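Local coordinates for 5-carboxyvanillate decarboxylase (Sphingomonas paucimobilis, PDB 4L6D), which probably removes a carboxyl group from 5-carboxyvanillate to leave vanillate, working as a manganese-binding member of the amidohydrolase superfamily, at residues I129-A133 with T134-L138; G326-A329 with R330-I334; P159-E162 with A163-A166; P79-Q82 with M83-A86. All coordinates share one frame; numbering follows the deposited sequence.

Contact 1 of 4, residues I129-A133 with T134-L138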
# COMPACT_ATOMS: atom_id res chain seq x y z
N ILE A 129 25.05 6.76 -16.58
CA ILE A 129 23.92 7.69 -16.60
C ILE A 129 24.27 8.91 -17.45
O ILE A 129 23.47 9.33 -18.28
CB ILE A 129 23.49 8.05 -15.17
CG1 ILE A 129 22.79 6.85 -14.55
CG2 ILE A 129 22.59 9.29 -15.15
CD1 ILE A 129 22.74 6.85 -13.04
N GLU A 130 25.47 9.46 -17.25
CA GLU A 130 25.90 10.60 -18.06
C GLU A 130 25.96 10.23 -19.53
O GLU A 130 25.54 11.01 -20.39
CB GLU A 130 27.26 11.12 -17.58
CG GLU A 130 27.82 12.22 -18.47
CD GLU A 130 29.09 12.83 -17.92
OE1 GLU A 130 29.73 13.61 -18.65
OE2 GLU A 130 29.45 12.54 -16.75
N ARG A 131 26.47 9.03 -19.84
CA ARG A 131 26.55 8.60 -21.24
C ARG A 131 25.16 8.44 -21.87
O ARG A 131 24.95 8.82 -23.02
CB ARG A 131 27.36 7.29 -21.35
CG ARG A 131 27.70 6.89 -22.78
CD ARG A 131 28.47 5.56 -22.85
NE ARG A 131 27.59 4.42 -22.61
CZ ARG A 131 27.04 3.69 -23.57
NH1 ARG A 131 26.25 2.67 -23.25
NH2 ARG A 131 27.29 3.95 -24.85
N VAL A 132 24.23 7.88 -21.10
CA VAL A 132 22.85 7.72 -21.56
C VAL A 132 22.24 9.07 -21.93
O VAL A 132 21.60 9.21 -22.98
CB VAL A 132 22.00 7.01 -20.47
CG1 VAL A 132 20.51 7.15 -20.74
CG2 VAL A 132 22.40 5.54 -20.36
N ALA A 133 22.48 10.07 -21.09
CA ALA A 133 21.92 11.40 -21.27
C ALA A 133 22.56 12.16 -22.43
O ALA A 133 21.86 12.73 -23.26
CB ALA A 133 22.03 12.21 -19.98
N THR A 134 23.90 12.16 -22.49
CA THR A 134 24.61 13.06 -23.39
C THR A 134 25.09 12.45 -24.69
O THR A 134 25.23 13.16 -25.68
CB THR A 134 25.81 13.72 -22.69
OG1 THR A 134 26.81 12.74 -22.41
CG2 THR A 134 25.38 14.37 -21.40
N GLN A 135 25.34 11.14 -24.70
CA GLN A 135 25.88 10.50 -25.89
C GLN A 135 24.80 9.69 -26.62
O GLN A 135 24.61 9.86 -27.83
CB GLN A 135 27.09 9.63 -25.54
CG GLN A 135 28.21 10.38 -24.81
CD GLN A 135 28.66 11.65 -25.52
OE1 GLN A 135 28.76 12.71 -24.91
NE2 GLN A 135 28.93 11.54 -26.82
N LEU A 136 24.10 8.83 -25.88
CA LEU A 136 23.00 8.06 -26.46
C LEU A 136 21.75 8.92 -26.64
O LEU A 136 20.90 8.63 -27.48
CB LEU A 136 22.66 6.86 -25.58
CG LEU A 136 23.80 5.85 -25.47
CD1 LEU A 136 23.35 4.68 -24.62
CD2 LEU A 136 24.23 5.38 -26.84
N ARG A 137 21.66 9.98 -25.84
CA ARG A 137 20.53 10.90 -25.90
C ARG A 137 19.19 10.18 -25.72
O ARG A 137 18.18 10.51 -26.35
CB ARG A 137 20.57 11.74 -27.18
CG ARG A 137 21.68 12.78 -27.19
CD ARG A 137 21.99 13.29 -28.59
NE ARG A 137 22.96 12.42 -29.26
CZ ARG A 137 24.27 12.67 -29.33
NH1 ARG A 137 24.77 13.77 -28.78
NH2 ARG A 137 25.07 11.81 -29.95
N LEU A 138 19.18 9.20 -24.82
CA LEU A 138 17.95 8.50 -24.50
C LEU A 138 16.98 9.38 -23.71
O LEU A 138 17.33 10.47 -23.26
CB LEU A 138 18.23 7.17 -23.78
CG LEU A 138 18.73 6.08 -24.74
CD1 LEU A 138 19.32 4.93 -23.94
CD2 LEU A 138 17.60 5.59 -25.62
O HOH W 1 18.87 12.78 -23.53

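Contact 2 of 4, residues G326-A329 with R330-I334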
# COMPACT_ATOMS: atom_id res chain seq x y z
N GLY A 326 0.90 14.06 -23.86
CA GLY A 326 1.53 15.37 -23.71
C GLY A 326 2.50 15.44 -22.54
O GLY A 326 3.61 15.98 -22.66
N ASN A 327 2.07 14.91 -21.40
CA ASN A 327 2.94 14.88 -20.22
C ASN A 327 4.19 14.03 -20.46
O ASN A 327 5.31 14.43 -20.10
CB ASN A 327 2.18 14.36 -19.00
CG ASN A 327 1.06 15.29 -18.56
OD1 ASN A 327 1.11 16.50 -18.78
ND2 ASN A 327 0.05 14.72 -17.94
N ALA A 328 4.01 12.86 -21.08
CA ALA A 328 5.14 12.02 -21.44
C ALA A 328 6.13 12.73 -22.36
O ALA A 328 7.34 12.61 -22.19
CB ALA A 328 4.66 10.73 -22.10
N ALA A 329 5.62 13.45 -23.35
CA ALA A 329 6.49 14.15 -24.28
C ALA A 329 7.37 15.16 -23.55
O ALA A 329 8.56 15.30 -23.85
CB ALA A 329 5.68 14.83 -25.36
N ARG A 330 6.79 15.84 -22.56
CA ARG A 330 7.54 16.79 -21.74
C ARG A 330 8.54 16.08 -20.84
O ARG A 330 9.74 16.38 -20.87
CB ARG A 330 6.58 17.60 -20.88
CG ARG A 330 7.25 18.62 -19.98
CD ARG A 330 6.25 19.31 -19.07
NE ARG A 330 5.83 18.45 -17.96
CZ ARG A 330 4.61 17.94 -17.81
NH1 ARG A 330 3.67 18.20 -18.70
NH2 ARG A 330 4.34 17.17 -16.76
N ILE A 331 8.05 15.15 -20.04
CA ILE A 331 8.87 14.49 -19.02
C ILE A 331 9.98 13.64 -19.62
O ILE A 331 11.09 13.58 -19.07
CB ILE A 331 7.98 13.66 -18.07
CG1 ILE A 331 7.12 14.60 -17.22
CG2 ILE A 331 8.82 12.71 -17.19
CD1 ILE A 331 6.02 13.91 -16.45
N PHE A 332 9.69 13.01 -20.75
CA PHE A 332 10.64 12.09 -21.39
C PHE A 332 11.23 12.60 -22.71
O PHE A 332 11.69 11.80 -23.53
CB PHE A 332 9.99 10.72 -21.57
CG PHE A 332 9.69 10.02 -20.27
CD1 PHE A 332 10.70 9.63 -19.41
CD2 PHE A 332 8.37 9.76 -19.90
CE1 PHE A 332 10.41 8.98 -18.22
CE2 PHE A 332 8.07 9.11 -18.72
CZ PHE A 332 9.10 8.71 -17.87
N ARG A 333 11.21 13.91 -22.92
CA ARG A 333 11.99 14.52 -24.00
C ARG A 333 11.62 13.95 -25.37
O ARG A 333 12.50 13.63 -26.17
CB ARG A 333 13.50 14.29 -23.77
CG ARG A 333 14.03 14.84 -22.45
CD ARG A 333 15.55 14.65 -22.34
NE ARG A 333 16.08 15.24 -21.12
CZ ARG A 333 17.38 15.38 -20.85
NH1 ARG A 333 18.29 14.95 -21.71
NH2 ARG A 333 17.75 15.94 -19.71
N ILE A 334 10.33 13.84 -25.64
CA ILE A 334 9.86 13.33 -26.93
C ILE A 334 9.32 14.49 -27.75
O ILE A 334 8.54 15.30 -27.25
CB ILE A 334 8.75 12.27 -26.75
CG1 ILE A 334 9.28 11.07 -25.96
CG2 ILE A 334 8.21 11.83 -28.10
CD1 ILE A 334 8.18 10.10 -25.52

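Contact 3 of 4, residues P159-E162 with A163-A166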
# COMPACT_ATOMS: atom_id res chain seq x y z
N PRO A 159 25.82 8.72 -5.13
CA PRO A 159 26.42 9.07 -6.43
C PRO A 159 25.52 8.80 -7.63
O PRO A 159 25.63 9.50 -8.64
CB PRO A 159 27.66 8.17 -6.49
CG PRO A 159 28.02 7.95 -5.06
CD PRO A 159 26.70 7.83 -4.35
N VAL A 160 24.64 7.81 -7.53
CA VAL A 160 23.68 7.57 -8.60
C VAL A 160 22.72 8.74 -8.74
O VAL A 160 22.52 9.28 -9.84
CB VAL A 160 22.87 6.29 -8.31
CG1 VAL A 160 21.64 6.18 -9.21
CG2 VAL A 160 23.77 5.07 -8.44
N PHE A 161 22.13 9.16 -7.63
CA PHE A 161 21.12 10.22 -7.67
C PHE A 161 21.72 11.58 -7.99
O PHE A 161 21.08 12.39 -8.64
CB PHE A 161 20.25 10.21 -6.41
CG PHE A 161 19.37 9.02 -6.36
CD1 PHE A 161 18.25 8.95 -7.15
CD2 PHE A 161 19.74 7.91 -5.61
CE1 PHE A 161 17.46 7.82 -7.16
CE2 PHE A 161 18.96 6.77 -5.62
CZ PHE A 161 17.82 6.72 -6.40
N GLU A 162 22.96 11.81 -7.58
CA GLU A 162 23.68 13.01 -7.99
C GLU A 162 23.77 13.08 -9.51
O GLU A 162 23.47 14.10 -10.11
CB GLU A 162 25.07 13.03 -7.36
CG GLU A 162 25.88 14.26 -7.71
CD GLU A 162 27.27 14.18 -7.14
OE1 GLU A 162 27.92 13.12 -7.29
OE2 GLU A 162 27.72 15.17 -6.53
N ALA A 163 24.15 11.96 -10.13
CA ALA A 163 24.28 11.92 -11.58
C ALA A 163 22.93 12.03 -12.28
O ALA A 163 22.83 12.69 -13.31
CB ALA A 163 25.03 10.66 -12.02
N ILE A 164 21.90 11.38 -11.73
CA ILE A 164 20.57 11.46 -12.32
C ILE A 164 20.08 12.90 -12.28
O ILE A 164 19.65 13.45 -13.30
CB ILE A 164 19.57 10.52 -11.65
CG1 ILE A 164 19.97 9.06 -11.89
CG2 ILE A 164 18.16 10.79 -12.18
CD1 ILE A 164 19.03 8.06 -11.23
N GLU A 165 20.17 13.53 -11.11
CA GLU A 165 19.77 14.93 -11.00
C GLU A 165 20.49 15.82 -12.01
O GLU A 165 19.85 16.62 -12.70
CB GLU A 165 20.02 15.47 -9.59
CG GLU A 165 19.40 16.83 -9.41
CD GLU A 165 19.80 17.50 -8.12
OE1 GLU A 165 20.94 17.30 -7.66
OE2 GLU A 165 18.96 18.24 -7.57
N ALA A 166 21.81 15.67 -12.12
CA ALA A 166 22.59 16.51 -13.01
C ALA A 166 22.25 16.26 -14.48
O ALA A 166 22.36 17.17 -15.30
CB ALA A 166 24.08 16.28 -12.77
O HOH W 2 23.22 16.79 -8.94

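Contact 4 of 4, residues P79-Q82 with M83-A86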
# COMPACT_ATOMS: atom_id res chain seq x y z
N PRO A 79 13.90 -7.91 -13.83
CA PRO A 79 14.67 -7.15 -12.84
C PRO A 79 15.87 -6.40 -13.42
O PRO A 79 16.81 -6.08 -12.68
CB PRO A 79 15.17 -8.25 -11.90
CG PRO A 79 15.41 -9.41 -12.82
CD PRO A 79 14.31 -9.33 -13.86
N GLY A 80 15.84 -6.09 -14.71
CA GLY A 80 16.93 -5.35 -15.33
C GLY A 80 18.24 -6.09 -15.19
O GLY A 80 18.30 -7.30 -15.43
N VAL A 81 19.29 -5.37 -14.79
CA VAL A 81 20.61 -5.95 -14.58
C VAL A 81 20.95 -6.03 -13.10
O VAL A 81 22.10 -6.31 -12.73
CB VAL A 81 21.73 -5.16 -15.31
CG1 VAL A 81 21.46 -5.12 -16.81
CG2 VAL A 81 21.87 -3.75 -14.73
N GLN A 82 19.96 -5.81 -12.25
CA GLN A 82 20.19 -5.65 -10.82
C GLN A 82 20.46 -6.93 -10.04
O GLN A 82 20.94 -6.86 -8.92
CB GLN A 82 19.04 -4.87 -10.19
CG GLN A 82 19.00 -3.42 -10.63
CD GLN A 82 17.62 -2.84 -10.47
OE1 GLN A 82 16.89 -2.65 -11.45
NE2 GLN A 82 17.24 -2.56 -9.22
N MET A 83 20.16 -8.09 -10.63
CA MET A 83 20.43 -9.34 -9.92
C MET A 83 21.87 -9.85 -10.06
O MET A 83 22.28 -10.73 -9.32
CB MET A 83 19.47 -10.45 -10.36
CG MET A 83 18.02 -10.11 -10.13
SD MET A 83 16.94 -11.53 -10.36
CE MET A 83 17.25 -12.43 -8.84
N PHE A 84 22.61 -9.29 -11.01
CA PHE A 84 23.96 -9.77 -11.32
C PHE A 84 25.01 -9.17 -10.39
O PHE A 84 24.75 -8.20 -9.68
CB PHE A 84 24.31 -9.42 -12.78
CG PHE A 84 23.28 -9.88 -13.78
CD1 PHE A 84 22.85 -11.19 -13.80
CD2 PHE A 84 22.75 -8.98 -14.70
CE1 PHE A 84 21.90 -11.60 -14.72
CE2 PHE A 84 21.80 -9.40 -15.62
CZ PHE A 84 21.37 -10.71 -15.63
N ASP A 85 26.21 -9.74 -10.39
CA ASP A 85 27.30 -9.09 -9.67
C ASP A 85 27.61 -7.74 -10.32
O ASP A 85 27.13 -7.45 -11.43
CB ASP A 85 28.55 -9.98 -9.61
CG ASP A 85 29.07 -10.35 -10.99
OD1 ASP A 85 29.45 -9.44 -11.75
OD2 ASP A 85 29.13 -11.55 -11.30
N ALA A 86 28.40 -6.92 -9.64
CA ALA A 86 28.63 -5.55 -10.10
C ALA A 86 29.23 -5.45 -11.51
O ALA A 86 28.72 -4.69 -12.33
CB ALA A 86 29.50 -4.79 -9.10
O HOH W 3 19.37 -8.88 -13.36

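Contact 1 of 4, residues I129-A133 with T134-L138
L136 sets CD1 over one face of the R131 guanidinium, 3.8 Å from R131 NH1, where helix 122-134 of the TIM barrel runs out and widens into a pi-type turn. R131 gets there by leaving the backbone with CG anti to N (chi1 -170°) and bending at chi3, which brings its flat head back across the leucine. Its carbonyl marks the widening. R131 O takes the helical N-H of Q135 at 2.9 Å and also L136 N, five residues on, at 3.0 Å; the second bond is the straighter. At the next residue, V132 CG1 packs on L138 CB at 3.8 Å, and L138 N donates to V132 O, 3.0 Å away, after the positive phi of R137 has folded the chain back. Farther out, salt bridges to E128 and to D98 of helix 86-106 fix the guanidinium, while N97 and A101 of that helix back L136. With an alanine here in place of the arginine, D98 and E128 would probably lose this partner and L136 CD1 the flat group it lies over. Where the turn closes, one water donates to A133 O at 3.0 Å and to L138 O at 2.8 Å.

Contact 2 of 4, residues G326-A329 with R330-I334
R330 curls back along its own helix onto N327, and the two side chains run side by side, pointing the same way. R330 CB already meets the N327 carbonyl, with N327 O 3.5 Å away. From there the chain starts out extended, CG anti to the backbone N (chi1 180°), until the bend at chi3 turns the guanidinium over the helix, its centre above N327 O. At the tip, R330 NH1 gives N327 OD1 a fairly straight bond of 3.1 Å. The oxygen lies in the guanidinium plane; the donor is tilted from the amide plane, and the two flat groups stand 64° apart. R330 NH2 goes on to E290 O, and N327 ND2 holds P289 O and V292 O, so the pair ties helix 317-331 to the chain around strand 292-293. N327 O itself receives I331 N at 2.8 Å in a nearly linear bond.

The helix ends in a turn closed by a 6→1 bond. R333 takes positive phi, and I334 N reaches back five residues to A329 O, 2.9 Å, in the carbonyl plane and on a lone pair. Across this turn A329 and I334 meet, their CB atoms 4.2 Å apart. F332 N makes the last i to i+4 bond, to A328 O at 2.8 Å, and the phenylalanine ring has I331 CG2 centred over one face, 3.9 Å above its plane. The same ring packs against M293 and L73 of the barrel strands, and F332 O accepts from N139 ND2.

Contact 3 of 4, residues P159-E162 with A163-A166
The F161 ring meets I164 obliquely, F161 CD1 lying 4.2 Å from I164 CD1, and also touches the Y152 ring with the two planes about 65° apart. A second flat group is the carboxylate of E165. Its OE2 takes the backbone N-H of R220, while a water donates to E165 OE1 at 2.7 Å and to E162 O at 2.9 Å, bridging back to the preceding turn. Alongside the phenylalanine, V160 and I164 point the same way, and V160 CG1 touches I164 CD1 at 3.8 Å. Isoleucine reaches out this far because its chain is extended beyond CG1 (chi2 179°), and I164 CG1 rests 3.3 Å from V160 O on the way. V160, F161 and I164 form the buried side of helix 158-167, the connection in the beta-alpha-beta unit between strands 140-144 and 171-174. F161 and I164 both press on L171 of the second strand, and V160 and I164 on I129 of the neighbouring helix 122-134. The backbone underneath is regular alpha helix: E165 N reaches F161 O at 2.9 Å, close to straight at 170°, and A166 N reaches E162 O at 3.0 Å, so E162 O is gripped by both an amide and the water.

Contact 4 of 4, residues P79-Q82 with M83-A86
M83 lies obliquely across the P79 ring, touching it with both SD and CG: M83 SD is 3.6 Å from P79 CG, and M83 CG lies 3.8 Å from P79 CB. With CG anti to the carbonyl carbon (chi1 -59°), the thioether is carried back over the proline before the bend at chi3 takes CE away. Beyond it, M83 reaches residues of helices 14-23 and 33-40.

F84 closes the next turn, against V81. F84 CD2 comes 4.0 Å from V81 CB and 3.4 Å from V81 O, so the ring lies against the backbone of V81. A water sits above one face of the ring, toward its rim, donating to G80 O at 2.8 Å and accepting from M83 N at 2.9 Å. Were the ring cut back to an alanine, a gap would probably open beside V81, and this bridging water would lose the face beneath it.

Two successive beta turns shape the loop after barrel strand 71-76, type II' from P79 to Q82 and type I from V81 to F84, the first using the positive phi of G80. The second is closed by a weak bond, F84 N to V81 O at 3.5 Å. The buried Q82 amide is bonded at both ends, OE1 to N144 N and NE2 to T147 OG1, and D85 then caps helix 86-106. Since that closing bond is weak, the bend seems to depend as much on the bridging water, the Q120 amide that bonds both V81 O and F84 O, and the packing of proline, methionine and phenylalanine.

Contacts 1 and 3 are neighbours on the outer helices, centres about 13 Å apart, and I129 CD1 of contact 1 packs on I164 CG1 of contact 3 at 3.7 Å. Contact 2 comes within about 4 Å of contact 1 at the nearest atoms, and the side chains of R333 and R137 are about 7 Å apart, each near a bound manganese ion, about 6 and 4 Å respectively. Contact 4 lies across the chain's centre from contact 2, about 28 Å between centres. Its P79 side chain, just after pocket residues T77 and A78, and R131 of contact 1 lie about 6 and 7 Å from a bound vanillate; Q82 is about 7 Å from the manganese ligand H174.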